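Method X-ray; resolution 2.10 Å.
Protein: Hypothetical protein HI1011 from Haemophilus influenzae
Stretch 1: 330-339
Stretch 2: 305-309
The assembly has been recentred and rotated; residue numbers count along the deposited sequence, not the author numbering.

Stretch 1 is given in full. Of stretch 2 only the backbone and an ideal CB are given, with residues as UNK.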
# COMPACT_ATOMS: atom_id res chain seq x y z
N ALA A 330 16.39 3.70 21.50
CA ALA A 330 17.82 3.49 21.27
C ALA A 330 18.04 2.86 19.90
O ALA A 330 18.84 3.34 19.11
CB ALA A 330 18.40 2.61 22.36
N ILE A 331 17.30 1.78 19.63
CA ILE A 331 17.36 1.05 18.36
C ILE A 331 16.94 1.91 17.17
O ILE A 331 17.60 1.92 16.13
CB ILE A 331 16.49 -0.23 18.43
CG1 ILE A 331 17.06 -1.20 19.46
CG2 ILE A 331 16.42 -0.92 17.07
CD1 ILE A 331 16.20 -2.40 19.73
N GLU A 332 15.80 2.60 17.30
CA GLU A 332 15.29 3.46 16.24
C GLU A 332 16.18 4.66 15.93
O GLU A 332 16.37 5.02 14.78
CB GLU A 332 13.89 3.96 16.60
CG GLU A 332 12.80 2.90 16.49
CD GLU A 332 11.46 3.38 17.02
OE1 GLU A 332 11.20 4.61 17.01
OE2 GLU A 332 10.65 2.53 17.44
N ASN A 333 16.67 5.32 16.98
CA ASN A 333 17.55 6.47 16.81
C ASN A 333 18.87 6.04 16.16
O ASN A 333 19.45 6.80 15.38
CB ASN A 333 17.85 7.13 18.16
CG ASN A 333 16.70 7.99 18.66
OD1 ASN A 333 16.07 8.72 17.89
ND2 ASN A 333 16.45 7.94 19.96
N THR A 334 19.35 4.85 16.51
CA THR A 334 20.60 4.34 15.97
C THR A 334 20.51 4.05 14.47
O THR A 334 21.38 4.47 13.70
CB THR A 334 21.10 3.07 16.73
OG1 THR A 334 21.40 3.41 18.09
CG2 THR A 334 22.36 2.53 16.08
N PHE A 335 19.48 3.31 14.06
CA PHE A 335 19.29 2.99 12.64
C PHE A 335 19.10 4.28 11.85
O PHE A 335 19.65 4.43 10.76
CB PHE A 335 18.06 2.10 12.44
CG PHE A 335 18.31 0.64 12.69
CD1 PHE A 335 19.31 -0.04 12.01
CD2 PHE A 335 17.50 -0.07 13.58
CE1 PHE A 335 19.51 -1.41 12.21
CE2 PHE A 335 17.70 -1.43 13.79
CZ PHE A 335 18.70 -2.11 13.10
N ALA A 336 18.32 5.19 12.39
CA ALA A 336 18.05 6.46 11.74
C ALA A 336 19.31 7.28 11.53
O ALA A 336 19.53 7.82 10.44
CB ALA A 336 17.05 7.26 12.56
N LYS A 337 20.12 7.41 12.57
CA LYS A 337 21.35 8.19 12.44
C LYS A 337 22.41 7.51 11.59
O LYS A 337 23.23 8.19 10.94
CB LYS A 337 21.88 8.60 13.82
CG LYS A 337 21.10 9.75 14.43
CD LYS A 337 21.61 10.13 15.81
CE LYS A 337 20.74 11.23 16.43
NZ LYS A 337 21.05 11.48 17.87
N LEU A 338 22.40 6.18 11.57
CA LEU A 338 23.34 5.41 10.77
C LEU A 338 22.94 5.52 9.31
O LEU A 338 23.79 5.74 8.45
CB LEU A 338 23.33 3.95 11.21
CG LEU A 338 24.18 2.93 10.43
CD1 LEU A 338 25.65 3.32 10.41
CD2 LEU A 338 24.00 1.56 11.06
N ALA A 339 21.65 5.37 9.04
CA ALA A 339 21.13 5.44 7.68
C ALA A 339 21.41 6.79 7.05
O ALA A 339 21.61 6.89 5.84
CB ALA A 339 19.65 5.15 7.67
N UNK A 305 25.04 -6.50 7.19
CA UNK A 305 23.82 -6.34 7.96
C UNK A 305 24.04 -6.05 9.45
O UNK A 305 24.73 -6.75 10.20
CB UNK A 305 22.97 -7.60 7.81
N UNK A 306 23.41 -4.94 9.85
CA UNK A 306 23.33 -4.41 11.20
C UNK A 306 21.92 -4.77 11.68
O UNK A 306 20.94 -4.30 11.10
CB UNK A 306 23.60 -2.91 11.25
N UNK A 307 21.82 -5.58 12.73
CA UNK A 307 20.51 -6.01 13.19
C UNK A 307 20.24 -5.99 14.68
O UNK A 307 21.12 -6.25 15.50
CB UNK A 307 20.27 -7.44 12.69
N UNK A 308 18.99 -5.71 15.03
CA UNK A 308 18.53 -5.69 16.41
C UNK A 308 17.73 -6.98 16.64
O UNK A 308 17.50 -7.40 17.77
CB UNK A 308 17.69 -4.44 16.70
N UNK A 309 17.35 -7.62 15.53
CA UNK A 309 16.58 -8.85 15.54
C UNK A 309 17.05 -9.96 16.48
O UNK A 309 18.12 -10.55 16.28
CB UNK A 309 16.55 -9.41 14.12

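Stretch 1 is helical throughout, and the strand at 305-307 runs nearly antiparallel to it, with 157° between their N-to-C directions and a closest axial approach of 10.7 Å. At that spacing side chains must fill the gap, and the helix presents I331, F335 and L338 to do so, all apolar.

Position 305 has extended backbone angles (-124/126), and nothing of the helix lies within 5.5 Å of its ideal CB. The helix therefore sets no requirement here, and many side chains would fit. The deposited residue is M305, whose side chain does not touch stretch 1.

At position 306 the backbone is again extended (-103/118), but CA-to-CB points toward the helix. The ideal CB lies 4.5 Å from F335 CE1 and 4.5 Å from L338 CD2, so it looks at two hydrocarbon groups with no charge or polar side-chain atom beside them. A small or medium apolar residue would suit: alanine would reach less far, while valine, isoleucine or leucine could add contact, subject to rotamer. The residue is V306, with chi1 at -172° (t). V306 CG1 lies 4.3 Å from F335 CE1 and also 4.4 Å from L338 CD2, while CG2 comes closest to L338, at 4.1 Å from CD2. The backbone takes part as well, for V306 O is 3.4 Å from F335 CE1, at the ring edge and near the ring plane.

Position 307 continues the extended backbone (-136/147), and its CA-to-CB points away from the helix, in keeping with the alternation of a strand. Stretch 1 leaves the choice wide, large or polar side chains included. The residue is Y307, and its closest contact is through the backbone, with CA 4.3 Å from F335 CZ.

Position 308 leaves the strand, with angles of -104/-16, and its CB turns toward the helix. The ideal CB is 3.8 Å from I331 CG2 and 4.2 Å from F335 CE2, and the CA atoms of 308 and I331 are only 7.1 Å apart. So close an approach favours a small apolar residue; a larger one would need a rotamer leading past these two side chains. The deposited A308 meets both with its single methyl. Its N lies 4.1 Å from F335 CZ at the ring edge, without a hydrogen bond.

Position 309 (-48/113) points CA-to-CB sideways, with no helix atom within 5.5 Å of the ideal CB, so polar or apolar groups are equally admissible. It is T309, whose OG1 is hydrogen-bonded elsewhere in the structure.

Stretch 2 305-309: MVYAT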
# COMPACT_ATOMS: atom_id res chain seq x y z
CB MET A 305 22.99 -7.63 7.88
CG MET A 305 21.92 -7.75 8.97
SD MET A 305 20.86 -9.20 8.79
CE MET A 305 21.93 -10.53 9.33
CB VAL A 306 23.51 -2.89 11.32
CG1 VAL A 306 23.60 -2.51 12.78
CG2 VAL A 306 24.76 -2.45 10.59
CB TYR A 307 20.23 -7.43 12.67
CG TYR A 307 21.17 -8.49 13.21
CD1 TYR A 307 20.75 -9.37 14.21
CD2 TYR A 307 22.47 -8.61 12.72
CE1 TYR A 307 21.61 -10.33 14.72
CE2 TYR A 307 23.34 -9.57 13.22
CZ TYR A 307 22.91 -10.42 14.22
OH TYR A 307 23.78 -11.35 14.74
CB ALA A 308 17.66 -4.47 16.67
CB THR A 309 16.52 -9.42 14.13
OG1 THR A 309 15.95 -8.44 13.25
CG2 THR A 309 15.69 -10.70 14.09
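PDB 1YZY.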